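Local structure of ferritin (Pseudo-nitzschia multiseries, 4IWK) at residues F9-S20 with E49-A60. The protein probably stores iron in a soluble, non-toxic form, oxidising ferrous iron with dioxygen and depositing it as ferric hydroxides. Numbering follows the deposited sequence.
Sequences FNRQVTQEFTAS and EREHGLGFVDFA. With FE (Fe (III) ion), chain G; FE (Fe (III) ion), chain I.
Gln12 lays its CG over one face of the Phe56 ring, 3.8 Å from the ring centroid and slightly toward the rim, a CH-pi contact. Phe56 presents CD2 to one face of Phe9, 3.5 Å from Phe9 CZ, the planes oblique at 53°. With CG anti to the backbone N (chi1 -154°), Phe9 reaches the other helix: Phe56 O lies at its edge, in plane, and Phe59 meets it rim to rim. Were Phe9 cut back to an alanine, a gap would probably open beside Phe56 CD2, Phe59 CD2 and Ala60 CB. Phe17 likewise turns an edge to Arg50 O and fills the space at Gly53, its CE1 3.7 Å from Gly53 CA, where a side chain would clash.

Beside this packing lies the iron site. Glu16 OE1 and Glu49 OE1 bind one iron(III) at 2.0 and 2.1 Å, their carboxylates nearly coplanar, and His52 ND1 adds a longer bond. Gln12 NE2 donates a hydrogen bond to Glu16 OE2, tilted out of the carboxylate plane, consistent with a second-shell role; Gln12 OE1 is hydrogen-bonded to Ser101 OG. Through OE2, Glu49 bridges to a second iron, completed by Glu95 and Glu131 from the other two helices. Antiparallel at 165°, the axes of 9-20 and 49-60 approach to 7.7 Å, and this pair supplies Glu16, Glu49 and His52 to the di-iron ferroxidase centre of the ferritin four-helix bundle.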
loop_
_atom_site.group_PDB
_atom_site.type_symbol
_atom_site.label_atom_id
_atom_site.label_comp_id
_atom_site.label_asym_id
_atom_site.label_seq_id
_atom_site.Cartn_x
_atom_site.Cartn_y
_atom_site.Cartn_z
ATOM N N PHE A 9 -37.219 10.909 -41.923
ATOM C CA PHE A 9 -35.940 10.692 -41.225
ATOM C C PHE A 9 -35.047 11.900 -41.369
ATOM O O PHE A 9 -34.524 12.441 -40.384
ATOM C CB PHE A 9 -35.294 9.377 -41.711
ATOM C CG PHE A 9 -34.383 8.754 -40.685
ATOM C CD1 PHE A 9 -34.810 7.613 -39.957
ATOM C CD2 PHE A 9 -33.140 9.333 -40.439
ATOM C CE1 PHE A 9 -33.950 7.057 -38.985
ATOM C CE2 PHE A 9 -32.285 8.768 -39.486
ATOM C CZ PHE A 9 -32.734 7.648 -38.773
ATOM N N ASN A 10 -34.889 12.399 -42.590
ATOM C CA ASN A 10 -34.176 13.638 -42.862
ATOM C C ASN A 10 -34.786 14.799 -42.021
ATOM O O ASN A 10 -34.022 15.594 -41.372
ATOM C CB ASN A 10 -34.223 13.885 -44.384
ATOM C CG ASN A 10 -33.089 14.752 -44.881
ATOM O OD1 ASN A 10 -33.313 15.843 -45.455
ATOM N ND2 ASN A 10 -31.856 14.322 -44.609
ATOM N N ARG A 11 -36.103 14.947 -42.019
ATOM C CA ARG A 11 -36.737 16.012 -41.232
ATOM C C ARG A 11 -36.381 15.898 -39.702
ATOM O O ARG A 11 -36.411 16.868 -38.963
ATOM C CB ARG A 11 -38.254 16.077 -41.414
ATOM C CG ARG A 11 -38.726 16.747 -42.703
ATOM C CD ARG A 11 -40.008 16.067 -43.171
ATOM N NE ARG A 11 -40.993 16.974 -43.734
ATOM C CZ ARG A 11 -42.205 17.174 -43.219
ATOM N NH1 ARG A 11 -42.604 16.517 -42.126
ATOM N NH2 ARG A 11 -43.035 18.034 -43.801
ATOM N N GLN A 12 -36.199 14.666 -39.229
ATOM C CA GLN A 12 -35.995 14.473 -37.783
ATOM C C GLN A 12 -34.625 15.117 -37.435
ATOM O O GLN A 12 -34.479 15.744 -36.337
ATOM C CB GLN A 12 -35.987 12.983 -37.325
ATOM C CG GLN A 12 -35.953 12.856 -35.804
ATOM C CD GLN A 12 -37.212 13.463 -35.162
ATOM O OE1 GLN A 12 -38.286 13.430 -35.782
ATOM N NE2 GLN A 12 -37.103 14.025 -33.985
ATOM N N VAL A 13 -33.632 14.936 -38.294
ATOM C CA VAL A 13 -32.327 15.553 -38.040
ATOM C C VAL A 13 -32.513 17.048 -37.987
ATOM O O VAL A 13 -32.001 17.718 -37.073
ATOM C CB VAL A 13 -31.298 15.236 -39.156
ATOM C CG1 VAL A 13 -30.008 16.034 -38.956
ATOM C CG2 VAL A 13 -30.993 13.721 -39.194
ATOM N N THR A 14 -33.237 17.592 -38.973
ATOM C CA THR A 14 -33.511 19.033 -38.918
ATOM C C THR A 14 -34.212 19.486 -37.627
ATOM O O THR A 14 -33.835 20.517 -37.044
ATOM C CB THR A 14 -34.391 19.456 -40.104
ATOM O OG1 THR A 14 -33.738 19.007 -41.266
ATOM C CG2 THR A 14 -34.518 21.039 -40.156
ATOM N N GLN A 15 -35.182 18.682 -37.131
ATOM C CA GLN A 15 -35.935 19.095 -35.959
ATOM C C GLN A 15 -34.984 19.075 -34.713
ATOM O O GLN A 15 -35.102 19.973 -33.834
ATOM C CB GLN A 15 -37.092 18.105 -35.793
ATOM C CG GLN A 15 -37.923 18.376 -34.494
ATOM C CD GLN A 15 -38.551 19.783 -34.479
ATOM O OE1 GLN A 15 -38.863 20.343 -35.547
ATOM N NE2 GLN A 15 -38.664 20.395 -33.296
ATOM N N GLU A 16 -34.070 18.073 -34.650
ATOM C CA GLU A 16 -33.189 18.006 -33.436
ATOM C C GLU A 16 -32.246 19.211 -33.503
ATOM O O GLU A 16 -32.032 19.862 -32.439
ATOM C CB GLU A 16 -32.314 16.740 -33.451
ATOM C CG GLU A 16 -33.203 15.446 -33.312
ATOM C CD GLU A 16 -34.047 15.295 -32.086
ATOM O OE1 GLU A 16 -33.727 15.960 -31.101
ATOM O OE2 GLU A 16 -34.983 14.457 -32.119
ATOM N N PHE A 17 -31.757 19.549 -34.687
ATOM C CA PHE A 17 -30.846 20.705 -34.754
ATOM C C PHE A 17 -31.570 22.045 -34.579
ATOM O O PHE A 17 -30.976 22.980 -33.972
ATOM C CB PHE A 17 -30.050 20.720 -36.076
ATOM C CG PHE A 17 -29.081 19.590 -36.230
ATOM C CD1 PHE A 17 -28.574 18.865 -35.126
ATOM C CD2 PHE A 17 -28.633 19.273 -37.513
ATOM C CE1 PHE A 17 -27.640 17.839 -35.303
ATOM C CE2 PHE A 17 -27.689 18.249 -37.689
ATOM C CZ PHE A 17 -27.156 17.564 -36.564
ATOM N N THR A 18 -32.846 22.113 -34.986
ATOM C CA THR A 18 -33.696 23.291 -34.742
ATOM C C THR A 18 -33.858 23.457 -33.245
ATOM O O THR A 18 -33.674 24.562 -32.694
ATOM C CB THR A 18 -35.060 23.098 -35.427
ATOM O OG1 THR A 18 -34.830 23.028 -36.843
ATOM C CG2 THR A 18 -36.019 24.226 -35.127
ATOM N N ALA A 19 -34.138 22.347 -32.575
ATOM C CA ALA A 19 -34.282 22.416 -31.119
ATOM C C ALA A 19 -32.982 22.774 -30.422
ATOM O O ALA A 19 -33.011 23.560 -29.532
ATOM C CB ALA A 19 -34.753 21.080 -30.576
ATOM N N SER A 20 -31.862 22.302 -30.929
ATOM C CA SER A 20 -30.578 22.722 -30.344
ATOM C C SER A 20 -30.425 24.247 -30.378
ATOM O O SER A 20 -29.959 24.871 -29.405
ATOM C CB SER A 20 -29.465 22.040 -31.132
ATOM O OG SER A 20 -28.223 22.417 -30.546
ATOM N N GLU A 49 -29.547 18.050 -27.642
ATOM C CA GLU A 49 -30.354 17.891 -28.889
ATOM C C GLU A 49 -29.430 17.780 -30.084
ATOM O O GLU A 49 -29.769 17.025 -31.036
ATOM C CB GLU A 49 -31.191 19.179 -29.096
ATOM C CG GLU A 49 -32.217 19.414 -28.019
ATOM C CD GLU A 49 -33.369 18.461 -28.111
ATOM O OE1 GLU A 49 -33.311 17.618 -28.994
ATOM O OE2 GLU A 49 -34.391 18.715 -27.486
ATOM N N ARG A 50 -28.297 18.473 -30.116
ATOM C CA ARG A 50 -27.382 18.192 -31.232
ATOM C C ARG A 50 -26.903 16.728 -31.189
ATOM O O ARG A 50 -26.876 16.102 -32.262
ATOM C CB ARG A 50 -26.172 19.154 -31.065
ATOM C CG ARG A 50 -25.214 18.975 -32.258
ATOM C CD ARG A 50 -24.197 20.125 -32.257
ATOM N NE ARG A 50 -23.228 19.912 -33.405
ATOM C CZ ARG A 50 -22.178 19.121 -33.172
ATOM N NH1 ARG A 50 -22.078 18.527 -32.002
ATOM N NH2 ARG A 50 -21.303 18.801 -34.097
ATOM N N GLU A 51 -26.585 16.184 -29.991
ATOM C CA GLU A 51 -26.287 14.716 -29.953
ATOM C C GLU A 51 -27.411 13.830 -30.494
ATOM O O GLU A 51 -27.071 12.862 -31.232
ATOM C CB GLU A 51 -25.889 14.253 -28.534
ATOM C CG GLU A 51 -24.627 14.924 -28.024
ATOM C CD GLU A 51 -23.408 14.585 -28.903
ATOM O OE1 GLU A 51 -23.326 13.469 -29.512
ATOM O OE2 GLU A 51 -22.561 15.464 -29.114
ATOM N N HIS A 52 -28.695 14.173 -30.208
ATOM C CA HIS A 52 -29.765 13.394 -30.822
ATOM C C HIS A 52 -29.679 13.443 -32.341
ATOM O O HIS A 52 -29.784 12.388 -33.059
ATOM C CB HIS A 52 -31.130 13.914 -30.440
ATOM C CG HIS A 52 -31.395 13.784 -29.000
ATOM N ND1 HIS A 52 -32.434 14.436 -28.361
ATOM C CD2 HIS A 52 -30.702 13.091 -28.040
ATOM C CE1 HIS A 52 -32.370 14.162 -27.068
ATOM N NE2 HIS A 52 -31.343 13.360 -26.843
ATOM N N GLY A 53 -29.507 14.658 -32.895
ATOM C CA GLY A 53 -29.480 14.763 -34.371
ATOM C C GLY A 53 -28.281 13.924 -34.889
ATOM O O GLY A 53 -28.414 13.292 -35.934
ATOM N N LEU A 54 -27.133 14.028 -34.227
ATOM C CA LEU A 54 -25.967 13.241 -34.676
ATOM C C LEU A 54 -26.233 11.734 -34.641
ATOM O O LEU A 54 -25.743 11.014 -35.533
ATOM C CB LEU A 54 -24.735 13.506 -33.832
ATOM C CG LEU A 54 -24.196 14.974 -34.048
ATOM C CD1 LEU A 54 -23.060 15.242 -33.034
ATOM C CD2 LEU A 54 -23.701 15.283 -35.482
ATOM N N GLY A 55 -26.996 11.300 -33.634
ATOM C CA GLY A 55 -27.369 9.877 -33.492
ATOM C C GLY A 55 -28.193 9.472 -34.702
ATOM O O GLY A 55 -28.016 8.367 -35.291
ATOM N N PHE A 56 -29.137 10.329 -35.100
ATOM C CA PHE A 56 -29.986 10.048 -36.316
ATOM C C PHE A 56 -29.099 10.030 -37.587
ATOM O O PHE A 56 -29.254 9.148 -38.436
ATOM C CB PHE A 56 -31.132 11.066 -36.487
ATOM C CG PHE A 56 -32.343 10.717 -35.652
ATOM C CD1 PHE A 56 -32.367 10.894 -34.293
ATOM C CD2 PHE A 56 -33.384 10.013 -36.272
ATOM C CE1 PHE A 56 -33.477 10.453 -33.515
ATOM C CE2 PHE A 56 -34.445 9.574 -35.523
ATOM C CZ PHE A 56 -34.522 9.788 -34.156
ATOM N N VAL A 57 -28.123 10.947 -37.731
ATOM C CA VAL A 57 -27.281 10.965 -38.954
ATOM C C VAL A 57 -26.457 9.676 -38.985
ATOM O O VAL A 57 -26.387 9.046 -40.085
ATOM C CB VAL A 57 -26.284 12.147 -38.884
ATOM C CG1 VAL A 57 -25.212 11.966 -39.990
ATOM C CG2 VAL A 57 -27.079 13.440 -39.079
ATOM N N ASP A 58 -25.907 9.248 -37.839
ATOM C CA ASP A 58 -25.032 8.017 -37.805
ATOM C C ASP A 58 -25.896 6.802 -38.218
ATOM O O ASP A 58 -25.475 6.042 -39.063
ATOM C CB ASP A 58 -24.507 7.830 -36.374
ATOM C CG ASP A 58 -23.549 6.661 -36.284
ATOM O OD1 ASP A 58 -22.767 6.420 -37.214
ATOM O OD2 ASP A 58 -23.671 5.940 -35.324
ATOM N N PHE A 59 -27.125 6.694 -37.649
ATOM C CA PHE A 59 -27.936 5.498 -38.032
ATOM C C PHE A 59 -28.332 5.598 -39.489
ATOM O O PHE A 59 -28.258 4.581 -40.237
ATOM C CB PHE A 59 -29.225 5.445 -37.173
ATOM C CG PHE A 59 -30.079 4.292 -37.507
ATOM C CD1 PHE A 59 -29.830 3.056 -36.915
ATOM C CD2 PHE A 59 -31.101 4.459 -38.415
ATOM C CE1 PHE A 59 -30.642 1.969 -37.235
ATOM C CE2 PHE A 59 -31.955 3.365 -38.744
ATOM C CZ PHE A 59 -31.687 2.109 -38.127
ATOM N N ALA A 60 -28.671 6.778 -39.980
ATOM C CA ALA A 60 -29.061 6.922 -41.418
ATOM C C ALA A 60 -27.915 6.507 -42.306
ATOM O O ALA A 60 -28.112 5.758 -43.297
ATOM C CB ALA A 60 -29.515 8.345 -41.772
HETATM FE FE FE G . -34.297 15.793 -29.183
HETATM FE FE FE I . -35.077 17.368 -26.016
HETATM O O HOH W 1 -35.668 14.331 -29.686
HETATM O O HOH W 2 -35.305 15.992 -27.332
HETATM O O HOH W 3 -33.490 17.282 -25.116
#